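Local coordinates for protelomerase (Agrobacterium tumefaciens, PDB 4F43), which generates the covalently closed hairpin ends of the linear chromosome and protects them, here holding hairpin DNA, at residues 4-15 / 30-41; 65-76 / 93-103. The protein carries 1 engineered substitution. All coordinates share one frame; numbering follows the deposited sequence.

Overall arrangement
Both interactions lie in the helical N-terminal part of this protelomerase fragment, and both are partly buried. Their centres are about 20 Å apart. Interaction 1 packs helix 9-18 and its lead-in chain on helix 28-40, and is mainly aliphatic with polar links near N41. Interaction 2 sets helix 65-82 against the start of helix 97-115 and has the larger share of buried residues. Helix 28-40 and helix 65-82 meet directly: I33 packs on Y75 and K74, and F36 meets Y75 edge-to-face. Interaction 1 has a weak bond from L30 N to a DNA phosphate. Interaction 2 is far more engaged with DNA, gripping phosphates through R76, T73 and T67.

Interaction 1: residues 4-15 / 30-41; sequences KTGVATSIVEKI and LLRIADFIAAMN
I11 has a chi1 of -41°, which turns CG2 opposite the backbone N and onto L30. In I15 the chain runs on extended at chi2, and this carries CD1 out to L31. These side chains join two obliquely antiparallel helices, 9-18 and 28-40, at the N-terminal end of the fragment. The axes of their 9-15 and 30-40 pieces come within 9.7 Å. I11 CG2 lies 3.8 Å from L30 CB and also rests against the L30 carbonyl. I15 CD1 is 3.7 Å from L31 CD2, with the methyl of A34 close by. A8, the N-cap of helix 9-18, points its CB at I37 CG1. Farther toward N41, I37 CG2 packs against the backbone of G6, 3.8 Å from G6 O.

The chain before helix 9-18 runs past the C-terminal end of helix 28-40. There a water bridges K4 O and M40 O, donating to both. N41 CA makes a CA-H...O contact with K4 O. Beside it, G6 N donates to N41 OD1 at 2.9 Å. The bond is nearly straight, at 164°. Its donor, however, stands 38° above the amide carbonyl plane of N41.

Interaction 2: residues 65-76 / 93-103; sequences QTTIISYITKYR and ATGDAAMYDEA. With nucleotides of chain B.
R76 NH1 donates to A93 O at 2.7 Å, with an N-H...O angle of 148°. The carbonyl oxygen lies near the guanidinium plane, while NH1 stands 51° above the carbonyl plane of A93. NH1 also bonds L90 O. This ties helix 65-82 to the chain leading into helix 97-115. Helix 65-76 and helix 97-103 cross at 122° between their directions, packed on hairpin DNA.

A bend at chi3 turns the guanidinium toward the DNA. NE donates to OP1 of DT20 of chain B at 3.0 Å, and OP1 of DA19 of chain B lies over one guanidinium face, off centre. T73 OG1 donates to OP2 of DT20 of chain B at 2.6 Å. T67 OG1 bonds OP2 of DA10 of chain B at 3.1 Å. S70 OG bonds N6 of an adenine base of the DNA.

Between the helices, M99 is a knob in the hole formed by Q65, I68, I69 and I72. Its CE is 3.8 Å from I69 CG1. I72 CD1 presses on the backbone of G95, 3.6 Å from CA. The Y100 ring has M99 CE over one face and O4' of DA19 of chain B over the opposite one, both toward the rim. I69 CG2 meets its edge, 3.7 Å from CE1. The same methyl lies 3.5 Å from C7 of DT20 of chain B. Y100 OH takes a weak bond from G95 N and donates to a water, which donates to I69 O.

The apolar packing probably helps place Y100 and I69 at the DNA, and the A93 carbonyl probably helps orient R76. R76, bonded to one phosphate and near the next, probably offsets part of their charge. Most polar bonds to DNA reach phosphates, consistent with backbone grip plus some base contact.

Interaction 1: residues 4-15 / 30-41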
loop_
_atom_site.group_PDB
_atom_site.type_symbol
_atom_site.label_atom_id
_atom_site.label_comp_id
_atom_site.label_asym_id
_atom_site.label_seq_id
_atom_site.Cartn_x
_atom_site.Cartn_y
_atom_site.Cartn_z
ATOM N N LYS A 4 18.119 22.758 18.809
ATOM C CA LYS A 4 19.399 22.062 18.737
ATOM C C LYS A 4 19.338 20.699 19.420
ATOM O O LYS A 4 20.251 19.887 19.283
ATOM C CB LYS A 4 20.521 22.910 19.340
ATOM C CG LYS A 4 20.274 23.348 20.770
ATOM C CD LYS A 4 21.491 24.057 21.339
ATOM C CE LYS A 4 21.237 24.551 22.751
ATOM N NZ LYS A 4 22.478 25.092 23.371
ATOM N N THR A 5 18.254 20.453 20.149
ATOM C CA THR A 5 18.077 19.194 20.862
ATOM C C THR A 5 16.763 18.522 20.480
ATOM O O THR A 5 15.774 19.194 20.190
ATOM C CB THR A 5 18.100 19.403 22.387
ATOM O OG1 THR A 5 16.962 20.177 22.784
ATOM C CG2 THR A 5 19.370 20.125 22.806
ATOM N N GLY A 6 16.757 17.194 20.483
ATOM C CA GLY A 6 15.564 16.442 20.140
ATOM C C GLY A 6 15.720 14.945 20.319
ATOM O O GLY A 6 16.834 14.432 20.417
ATOM N N VAL A 7 14.591 14.244 20.356
ATOM C CA VAL A 7 14.592 12.795 20.520
ATOM C C VAL A 7 13.495 12.132 19.684
ATOM O O VAL A 7 12.319 12.484 19.787
ATOM C CB VAL A 7 14.445 12.397 22.006
ATOM C CG1 VAL A 7 13.368 13.236 22.686
ATOM C CG2 VAL A 7 14.152 10.909 22.139
ATOM N N ALA A 8 13.892 11.180 18.845
ATOM C CA ALA A 8 12.940 10.420 18.045
ATOM C C ALA A 8 12.378 9.277 18.879
ATOM O O ALA A 8 12.933 8.178 18.896
ATOM C CB ALA A 8 13.604 9.891 16.786
ATOM N N THR A 9 11.271 9.546 19.565
ATOM C CA THR A 9 10.700 8.614 20.533
ATOM C C THR A 9 10.288 7.282 19.909
ATOM O O THR A 9 10.284 6.253 20.582
ATOM C CB THR A 9 9.480 9.227 21.246
ATOM O OG1 THR A 9 9.652 10.644 21.367
ATOM C CG2 THR A 9 9.306 8.619 22.631
ATOM N N SER A 10 9.942 7.310 18.626
ATOM C CA SER A 10 9.524 6.106 17.913
ATOM C C SER A 10 10.628 5.051 17.918
ATOM O O SER A 10 10.425 3.920 18.370
ATOM C CB SER A 10 9.144 6.452 16.472
ATOM O OG SER A 10 8.134 7.446 16.435
ATOM N N ILE A 11 11.795 5.438 17.416
ATOM C CA ILE A 11 12.949 4.550 17.344
ATOM C C ILE A 11 13.334 4.042 18.729
ATOM O O ILE A 11 13.557 2.846 18.925
ATOM C CB ILE A 11 14.168 5.268 16.737
ATOM C CG1 ILE A 11 13.743 6.153 15.561
ATOM C CG2 ILE A 11 15.224 4.259 16.318
ATOM C CD1 ILE A 11 13.183 5.383 14.385
ATOM N N VAL A 12 13.401 4.967 19.683
ATOM C CA VAL A 12 13.770 4.649 21.058
ATOM C C VAL A 12 12.842 3.608 21.674
ATOM O O VAL A 12 13.303 2.633 22.264
ATOM C CB VAL A 12 13.785 5.914 21.941
ATOM C CG1 VAL A 12 14.033 5.550 23.397
ATOM C CG2 VAL A 12 14.836 6.894 21.444
ATOM N N GLU A 13 11.537 3.815 21.532
ATOM C CA GLU A 13 10.556 2.863 22.043
ATOM C C GLU A 13 10.669 1.523 21.324
ATOM O O GLU A 13 10.537 0.462 21.940
ATOM C CB GLU A 13 9.139 3.426 21.915
ATOM C CG GLU A 13 8.845 4.574 22.866
ATOM C CD GLU A 13 7.476 5.185 22.642
ATOM O OE1 GLU A 13 6.783 4.763 21.693
ATOM O OE2 GLU A 13 7.092 6.087 23.416
ATOM N N LYS A 14 10.930 1.575 20.020
ATOM C CA LYS A 14 11.112 0.357 19.234
ATOM C C LYS A 14 12.352 -0.424 19.665
ATOM O O LYS A 14 12.437 -1.634 19.456
ATOM C CB LYS A 14 11.186 0.678 17.739
ATOM C CG LYS A 14 9.841 0.997 17.112
ATOM C CD LYS A 14 9.962 1.165 15.609
ATOM C CE LYS A 14 8.603 1.393 14.970
ATOM N NZ LYS A 14 8.704 1.532 13.493
ATOM N N ILE A 15 13.311 0.275 20.264
ATOM C CA ILE A 15 14.513 -0.369 20.784
ATOM C C ILE A 15 14.271 -0.933 22.182
ATOM O O ILE A 15 14.677 -2.056 22.491
ATOM C CB ILE A 15 15.704 0.608 20.817
ATOM C CG1 ILE A 15 16.085 1.026 19.395
ATOM C CG2 ILE A 15 16.900 -0.025 21.512
ATOM C CD1 ILE A 15 17.177 2.068 19.337
ATOM N N LEU A 30 18.094 0.915 13.272
ATOM C CA LEU A 30 17.432 1.735 14.283
ATOM C C LEU A 30 18.453 2.308 15.263
ATOM O O LEU A 30 18.325 3.444 15.718
ATOM C CB LEU A 30 16.383 0.914 15.037
ATOM C CG LEU A 30 15.181 0.415 14.233
ATOM C CD1 LEU A 30 14.357 -0.566 15.053
ATOM C CD2 LEU A 30 14.324 1.585 13.779
ATOM N N LEU A 31 19.471 1.511 15.576
ATOM C CA LEU A 31 20.554 1.955 16.445
ATOM C C LEU A 31 21.369 3.069 15.799
ATOM O O LEU A 31 21.725 4.045 16.460
ATOM C CB LEU A 31 21.467 0.783 16.816
ATOM C CG LEU A 31 20.902 -0.230 17.813
ATOM C CD1 LEU A 31 21.904 -1.345 18.069
ATOM C CD2 LEU A 31 20.510 0.454 19.112
ATOM N N ARG A 32 21.665 2.923 14.511
ATOM C CA ARG A 32 22.422 3.941 13.790
ATOM C C ARG A 32 21.643 5.250 13.700
ATOM O O ARG A 32 22.221 6.332 13.795
ATOM C CB ARG A 32 22.809 3.455 12.392
ATOM C CG ARG A 32 23.764 2.274 12.392
ATOM C CD ARG A 32 24.627 2.262 11.143
ATOM N NE ARG A 32 25.477 3.447 11.068
ATOM C CZ ARG A 32 26.691 3.529 11.603
ATOM N NH1 ARG A 32 27.202 2.495 12.255
ATOM N NH2 ARG A 32 27.392 4.648 11.487
ATOM N N ILE A 33 20.330 5.140 13.522
ATOM C CA ILE A 33 19.460 6.312 13.494
ATOM C C ILE A 33 19.417 6.983 14.864
ATOM O O ILE A 33 19.470 8.212 14.972
ATOM C CB ILE A 33 18.028 5.938 13.056
ATOM C CG1 ILE A 33 18.035 5.383 11.632
ATOM C CG2 ILE A 33 17.104 7.143 13.142
ATOM C CD1 ILE A 33 16.674 4.952 11.134
ATOM N N ALA A 34 19.323 6.168 15.910
ATOM C CA ALA A 34 19.300 6.677 17.277
ATOM C C ALA A 34 20.587 7.425 17.613
ATOM O O ALA A 34 20.552 8.516 18.182
ATOM C CB ALA A 34 19.073 5.541 18.262
ATOM N N ASP A 35 21.721 6.831 17.254
ATOM C CA ASP A 35 23.022 7.450 17.485
ATOM C C ASP A 35 23.190 8.692 16.618
ATOM O O ASP A 35 23.905 9.624 16.983
ATOM C CB ASP A 35 24.149 6.457 17.197
ATOM C CG ASP A 35 24.065 5.213 18.057
ATOM O OD1 ASP A 35 23.443 5.279 19.138
ATOM O OD2 ASP A 35 24.620 4.169 17.651
ATOM N N PHE A 36 22.529 8.689 15.465
ATOM C CA PHE A 36 22.544 9.832 14.562
ATOM C C PHE A 36 21.856 11.026 15.218
ATOM O O PHE A 36 22.445 12.103 15.362
ATOM C CB PHE A 36 21.834 9.468 13.259
ATOM C CG PHE A 36 22.079 10.436 12.145
ATOM C CD1 PHE A 36 23.274 10.420 11.449
ATOM C CD2 PHE A 36 21.111 11.354 11.782
ATOM C CE1 PHE A 36 23.500 11.305 10.418
ATOM C CE2 PHE A 36 21.333 12.241 10.752
ATOM C CZ PHE A 36 22.530 12.216 10.069
ATOM N N ILE A 37 20.606 10.817 15.620
ATOM C CA ILE A 37 19.832 11.846 16.306
ATOM C C ILE A 37 20.536 12.288 17.590
ATOM O O ILE A 37 20.495 13.462 17.960
ATOM C CB ILE A 37 18.405 11.355 16.630
ATOM C CG1 ILE A 37 17.689 10.909 15.353
ATOM C CG2 ILE A 37 17.604 12.440 17.334
ATOM C CD1 ILE A 37 17.561 11.997 14.310
ATOM N N ALA A 38 21.195 11.342 18.252
ATOM C CA ALA A 38 21.949 11.631 19.467
ATOM C C ALA A 38 23.110 12.581 19.189
ATOM O O ALA A 38 23.307 13.562 19.908
ATOM C CB ALA A 38 22.457 10.342 20.094
ATOM N N ALA A 39 23.873 12.283 18.141
ATOM C CA ALA A 39 25.022 13.101 17.769
ATOM C C ALA A 39 24.585 14.467 17.251
ATOM O O ALA A 39 25.324 15.445 17.366
ATOM C CB ALA A 39 25.869 12.384 16.729
ATOM N N MET A 40 23.385 14.532 16.682
ATOM C CA MET A 40 22.855 15.794 16.169
ATOM C C MET A 40 22.558 16.808 17.275
ATOM O O MET A 40 22.479 18.010 17.020
ATOM C CB MET A 40 21.596 15.556 15.336
ATOM C CG MET A 40 21.854 14.914 13.986
ATOM S SD MET A 40 20.365 14.881 12.972
ATOM C CE MET A 40 19.960 16.623 12.935
ATOM N N ASN A 41 22.389 16.318 18.500
ATOM C CA ASN A 41 22.051 17.179 19.629
ATOM C C ASN A 41 23.142 18.185 19.985
ATOM O O ASN A 41 24.234 17.806 20.401
ATOM C CB ASN A 41 21.700 16.336 20.859
ATOM C CG ASN A 41 20.313 15.735 20.777
ATOM O OD1 ASN A 41 19.370 16.237 21.389
ATOM N ND2 ASN A 41 20.179 14.658 20.014
HETATM O O HOH W 1 20.988 20.024 16.707
#

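Interaction 2: residues 65-76 / 93-103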
loop_
_atom_site.group_PDB
_atom_site.type_symbol
_atom_site.label_atom_id
_atom_site.label_comp_id
_atom_site.label_asym_id
_atom_site.label_seq_id
_atom_site.Cartn_x
_atom_site.Cartn_y
_atom_site.Cartn_z
ATOM N N GLN A 65 19.568 0.357 -4.131
ATOM C CA GLN A 65 19.199 1.766 -4.214
ATOM C C GLN A 65 17.843 2.041 -3.576
ATOM O O GLN A 65 17.661 3.059 -2.909
ATOM C CB GLN A 65 19.217 2.246 -5.667
ATOM C CG GLN A 65 20.595 2.196 -6.300
ATOM C CD GLN A 65 20.858 3.374 -7.218
ATOM O OE1 GLN A 65 19.997 3.766 -8.006
ATOM N NE2 GLN A 65 22.049 3.953 -7.112
ATOM N N THR A 66 16.898 1.130 -3.781
ATOM C CA THR A 66 15.582 1.239 -3.166
ATOM C C THR A 66 15.706 1.219 -1.646
ATOM O O THR A 66 15.070 2.014 -0.947
ATOM C CB THR A 66 14.660 0.095 -3.614
ATOM O OG1 THR A 66 15.255 -1.161 -3.267
ATOM C CG2 THR A 66 14.444 0.145 -5.118
ATOM N N THR A 67 16.539 0.309 -1.146
ATOM C CA THR A 67 16.801 0.190 0.283
ATOM C C THR A 67 17.397 1.481 0.832
ATOM O O THR A 67 16.983 1.972 1.882
ATOM C CB THR A 67 17.774 -0.968 0.575
ATOM O OG1 THR A 67 17.243 -2.191 0.049
ATOM C CG2 THR A 67 18.000 -1.119 2.071
ATOM N N ILE A 68 18.375 2.018 0.110
ATOM C CA ILE A 68 19.030 3.267 0.487
ATOM C C ILE A 68 18.028 4.415 0.563
ATOM O O ILE A 68 18.030 5.191 1.517
ATOM C CB ILE A 68 20.153 3.631 -0.504
ATOM C CG1 ILE A 68 21.312 2.640 -0.388
ATOM C CG2 ILE A 68 20.649 5.049 -0.264
ATOM C CD1 ILE A 68 22.462 2.927 -1.327
ATOM N N ILE A 69 17.169 4.510 -0.447
ATOM C CA ILE A 69 16.145 5.549 -0.496
ATOM C C ILE A 69 15.166 5.432 0.676
ATOM O O ILE A 69 14.853 6.426 1.347
ATOM C CB ILE A 69 15.383 5.519 -1.839
ATOM C CG1 ILE A 69 16.321 5.879 -2.994
ATOM C CG2 ILE A 69 14.213 6.479 -1.809
ATOM C CD1 ILE A 69 15.699 5.727 -4.368
ATOM N N SER A 70 14.699 4.212 0.929
ATOM C CA SER A 70 13.792 3.953 2.044
ATOM C C SER A 70 14.428 4.338 3.381
ATOM O O SER A 70 13.795 4.981 4.227
ATOM C CB SER A 70 13.385 2.478 2.061
ATOM O OG SER A 70 12.794 2.099 0.829
ATOM N N TYR A 71 15.685 3.947 3.560
ATOM C CA TYR A 71 16.427 4.277 4.772
ATOM C C TYR A 71 16.591 5.780 4.931
ATOM O O TYR A 71 16.521 6.304 6.040
ATOM C CB TYR A 71 17.797 3.597 4.778
ATOM C CG TYR A 71 17.742 2.122 5.092
ATOM C CD1 TYR A 71 16.530 1.484 5.331
ATOM C CD2 TYR A 71 18.904 1.367 5.165
ATOM C CE1 TYR A 71 16.478 0.137 5.622
ATOM C CE2 TYR A 71 18.861 0.020 5.457
ATOM C CZ TYR A 71 17.644 -0.589 5.684
ATOM O OH TYR A 71 17.594 -1.931 5.975
ATOM N N ILE A 72 16.812 6.468 3.815
ATOM C CA ILE A 72 16.901 7.923 3.827
ATOM C C ILE A 72 15.574 8.515 4.289
ATOM O O ILE A 72 15.548 9.470 5.069
ATOM C CB ILE A 72 17.301 8.484 2.448
ATOM C CG1 ILE A 72 18.779 8.204 2.173
ATOM C CG2 ILE A 72 17.038 9.982 2.378
ATOM C CD1 ILE A 72 19.262 8.724 0.839
ATOM N N THR A 73 14.473 7.928 3.826
ATOM C CA THR A 73 13.151 8.323 4.306
ATOM C C THR A 73 13.053 8.139 5.821
ATOM O O THR A 73 12.538 9.011 6.528
ATOM C CB THR A 73 12.029 7.532 3.607
ATOM O OG1 THR A 73 12.023 7.840 2.208
ATOM C CG2 THR A 73 10.672 7.879 4.202
ATOM N N LYS A 74 13.569 7.013 6.314
ATOM C CA LYS A 74 13.593 6.749 7.753
ATOM C C LYS A 74 14.346 7.833 8.526
ATOM O O LYS A 74 13.821 8.402 9.489
ATOM C CB LYS A 74 14.213 5.381 8.048
ATOM C CG LYS A 74 13.437 4.200 7.491
ATOM C CD LYS A 74 14.091 2.888 7.894
ATOM C CE LYS A 74 13.365 1.695 7.298
ATOM N NZ LYS A 74 11.965 1.584 7.793
ATOM N N TYR A 75 15.576 8.109 8.099
ATOM C CA TYR A 75 16.399 9.146 8.716
ATOM C C TYR A 75 15.681 10.488 8.733
ATOM O O TYR A 75 15.598 11.140 9.773
ATOM C CB TYR A 75 17.731 9.297 7.977
ATOM C CG TYR A 75 18.765 8.245 8.312
ATOM C CD1 TYR A 75 19.467 8.287 9.511
ATOM C CD2 TYR A 75 19.057 7.223 7.418
ATOM C CE1 TYR A 75 20.418 7.332 9.815
ATOM C CE2 TYR A 75 20.006 6.264 7.714
ATOM C CZ TYR A 75 20.682 6.323 8.914
ATOM O OH TYR A 75 21.628 5.370 9.209
ATOM N N ARG A 76 15.161 10.892 7.577
ATOM C CA ARG A 76 14.484 12.179 7.442
ATOM C C ARG A 76 13.262 12.294 8.350
ATOM O O ARG A 76 13.049 13.329 8.986
ATOM C CB ARG A 76 14.092 12.433 5.985
ATOM C CG ARG A 76 15.277 12.607 5.051
ATOM C CD ARG A 76 14.822 12.867 3.627
ATOM N NE ARG A 76 14.041 14.096 3.530
ATOM C CZ ARG A 76 14.573 15.308 3.405
ATOM N NH1 ARG A 76 15.890 15.453 3.362
ATOM N NH2 ARG A 76 13.788 16.374 3.325
ATOM N N ALA A 93 20.540 15.988 4.811
ATOM C CA ALA A 93 20.207 14.569 4.834
ATOM C C ALA A 93 19.209 14.204 3.743
ATOM O O ALA A 93 18.050 13.902 4.022
ATOM C CB ALA A 93 19.675 14.165 6.202
ATOM N N THR A 94 19.667 14.237 2.497
ATOM C CA THR A 94 18.835 13.842 1.370
ATOM C C THR A 94 19.650 13.028 0.372
ATOM O O THR A 94 20.882 13.039 0.408
ATOM C CB THR A 94 18.218 15.061 0.658
ATOM O OG1 THR A 94 17.294 14.617 -0.343
ATOM C CG2 THR A 94 19.303 15.907 0.007
ATOM N N GLY A 95 18.959 12.322 -0.514
ATOM C CA GLY A 95 19.625 11.477 -1.485
ATOM C C GLY A 95 20.214 12.247 -2.648
ATOM O O GLY A 95 19.780 13.356 -2.961
ATOM N N ASP A 96 21.218 11.652 -3.284
ATOM C CA ASP A 96 21.805 12.209 -4.495
ATOM C C ASP A 96 20.739 12.324 -5.579
ATOM O O ASP A 96 19.998 11.375 -5.832
ATOM C CB ASP A 96 22.969 11.339 -4.969
ATOM C CG ASP A 96 23.315 11.568 -6.424
ATOM O OD1 ASP A 96 23.847 12.650 -6.751
ATOM O OD2 ASP A 96 23.061 10.656 -7.238
ATOM N N ALA A 97 20.664 13.491 -6.210
ATOM C CA ALA A 97 19.611 13.788 -7.178
ATOM C C ALA A 97 19.620 12.851 -8.385
ATOM O O ALA A 97 18.595 12.663 -9.039
ATOM C CB ALA A 97 19.705 15.238 -7.629
ATOM N N ALA A 98 20.779 12.268 -8.677
ATOM C CA ALA A 98 20.915 11.358 -9.809
ATOM C C ALA A 98 20.445 9.949 -9.455
ATOM O O ALA A 98 20.338 9.084 -10.324
ATOM C CB ALA A 98 22.353 11.333 -10.300
ATOM N N MET A 99 20.171 9.725 -8.173
ATOM C CA MET A 99 19.686 8.431 -7.704
ATOM C C MET A 99 18.178 8.326 -7.910
ATOM O O MET A 99 17.670 7.308 -8.390
ATOM C CB MET A 99 20.035 8.238 -6.226
ATOM C CG MET A 99 19.526 6.941 -5.619
ATOM S SD MET A 99 20.027 6.749 -3.896
ATOM C CE MET A 99 19.304 8.216 -3.169
ATOM N N TYR A 100 17.472 9.392 -7.549
ATOM C CA TYR A 100 16.022 9.449 -7.698
ATOM C C TYR A 100 15.600 9.392 -9.164
ATOM O O TYR A 100 14.567 8.810 -9.500
ATOM C CB TYR A 100 15.473 10.715 -7.037
ATOM C CG TYR A 100 15.641 10.735 -5.536
ATOM C CD1 TYR A 100 15.232 9.659 -4.760
ATOM C CD2 TYR A 100 16.218 11.823 -4.894
ATOM C CE1 TYR A 100 15.384 9.668 -3.389
ATOM C CE2 TYR A 100 16.377 11.840 -3.521
ATOM C CZ TYR A 100 15.957 10.761 -2.775
ATOM O OH TYR A 100 16.114 10.775 -1.409
ATOM N N ASP A 101 16.408 9.997 -10.031
ATOM C CA ASP A 101 16.133 9.988 -11.464
ATOM C C ASP A 101 16.302 8.590 -12.049
ATOM O O ASP A 101 15.509 8.160 -12.888
ATOM C CB ASP A 101 17.038 10.981 -12.196
ATOM C CG ASP A 101 16.794 12.416 -11.769
ATOM O OD1 ASP A 101 15.756 12.676 -11.123
ATOM O OD2 ASP A 101 17.635 13.283 -12.084
ATOM N N GLU A 102 17.341 7.891 -11.604
ATOM C CA GLU A 102 17.560 6.511 -12.017
ATOM C C GLU A 102 16.411 5.644 -11.519
ATOM O O GLU A 102 15.936 4.757 -12.232
ATOM C CB GLU A 102 18.897 5.993 -11.480
ATOM C CG GLU A 102 19.218 4.555 -11.868
ATOM C CD GLU A 102 19.664 4.412 -13.314
ATOM O OE1 GLU A 102 19.732 5.434 -14.030
ATOM O OE2 GLU A 102 19.952 3.272 -13.735
ATOM N N ALA A 103 15.959 5.915 -10.297
ATOM C CA ALA A 103 14.821 5.202 -9.721
ATOM C C ALA A 103 13.563 5.375 -10.571
ATOM O O ALA A 103 12.901 4.397 -10.927
ATOM C CB ALA A 103 14.565 5.675 -8.300
ATOM P P DT B 20 11.372 11.635 2.108
ATOM O OP1 DT B 20 11.485 12.443 3.343
ATOM O OP2 DT B 20 12.250 10.459 1.911
ATOM O "O5'" DT B 20 9.850 11.161 1.975
ATOM C "C5'" DT B 20 8.792 12.097 2.153
ATOM C "C4'" DT B 20 7.445 11.395 2.159
ATOM O "O4'" DT B 20 7.229 10.755 0.876
ATOM C "C3'" DT B 20 7.287 10.302 3.213
ATOM O "O3'" DT B 20 5.973 10.331 3.762
ATOM C "C2'" DT B 20 7.533 9.019 2.425
ATOM C "C1'" DT B 20 6.962 9.382 1.062
ATOM N N1 DT B 20 7.607 8.630 -0.039
ATOM C C2 DT B 20 6.825 7.911 -0.913
ATOM O O2 DT B 20 5.611 7.859 -0.835
ATOM N N3 DT B 20 7.525 7.255 -1.890
ATOM C C4 DT B 20 8.894 7.240 -2.080
ATOM O O4 DT B 20 9.420 6.611 -2.995
ATOM C C5 DT B 20 9.647 8.014 -1.124
ATOM C C7 DT B 20 11.139 8.087 -1.213
ATOM C C6 DT B 20 8.979 8.662 -0.163
ATOM P P DA B 19 14.667 15.578 -2.276
ATOM O OP1 DA B 19 14.411 16.087 -0.910
ATOM O OP2 DA B 19 15.904 15.966 -2.989
ATOM O "O5'" DA B 19 14.609 13.980 -2.243
ATOM C "C5'" DA B 19 13.998 13.299 -1.151
ATOM C "C4'" DA B 19 12.501 13.120 -1.339
ATOM O "O4'" DA B 19 12.201 12.603 -2.654
ATOM C "C3'" DA B 19 11.855 12.083 -0.432
ATOM O "O3'" DA B 19 11.574 12.618 0.854
ATOM C "C2'" DA B 19 10.565 11.748 -1.175
ATOM C "C1'" DA B 19 10.851 12.182 -2.612
ATOM N N9 DA B 19 10.618 11.121 -3.590
ATOM C C8 DA B 19 11.533 10.504 -4.398
ATOM N N7 DA B 19 11.013 9.583 -5.176
ATOM C C5 DA B 19 9.665 9.597 -4.859
ATOM C C6 DA B 19 8.563 8.854 -5.334
ATOM N N6 DA B 19 8.647 7.907 -6.276
ATOM N N1 DA B 19 7.356 9.124 -4.799
ATOM C C2 DA B 19 7.256 10.067 -3.858
ATOM N N3 DA B 19 8.215 10.828 -3.334
ATOM C C4 DA B 19 9.406 10.539 -3.883
ATOM P P DA B 10 19.491 -5.123 -0.083
ATOM O OP1 DA B 10 20.388 -5.899 -0.969
ATOM O OP2 DA B 10 19.857 -3.746 0.316
ATOM O "O5'" DA B 10 18.041 -5.063 -0.751
ATOM C "C5'" DA B 10 17.355 -6.275 -1.028
ATOM C "C4'" DA B 10 15.924 -5.999 -1.449
ATOM O "O4'" DA B 10 15.165 -5.497 -0.326
ATOM C "C3'" DA B 10 15.765 -4.942 -2.537
ATOM O "O3'" DA B 10 15.520 -5.581 -3.782
ATOM C "C2'" DA B 10 14.569 -4.097 -2.094
ATOM C "C1'" DA B 10 14.045 -4.839 -0.871
ATOM N N9 DA B 10 13.454 -3.975 0.147
ATOM C C8 DA B 10 14.099 -3.178 1.052
ATOM N N7 DA B 10 13.287 -2.517 1.846
ATOM C C5 DA B 10 12.022 -2.907 1.433
ATOM C C6 DA B 10 10.723 -2.569 1.865
ATOM N N6 DA B 10 10.454 -1.718 2.862
ATOM N N1 DA B 10 9.686 -3.149 1.226
ATOM C C2 DA B 10 9.928 -4.004 0.228
ATOM N N3 DA B 10 11.098 -4.397 -0.265
ATOM C C4 DA B 10 12.111 -3.807 0.386
HETATM O O HOH W 2 14.009 9.460 0.586
#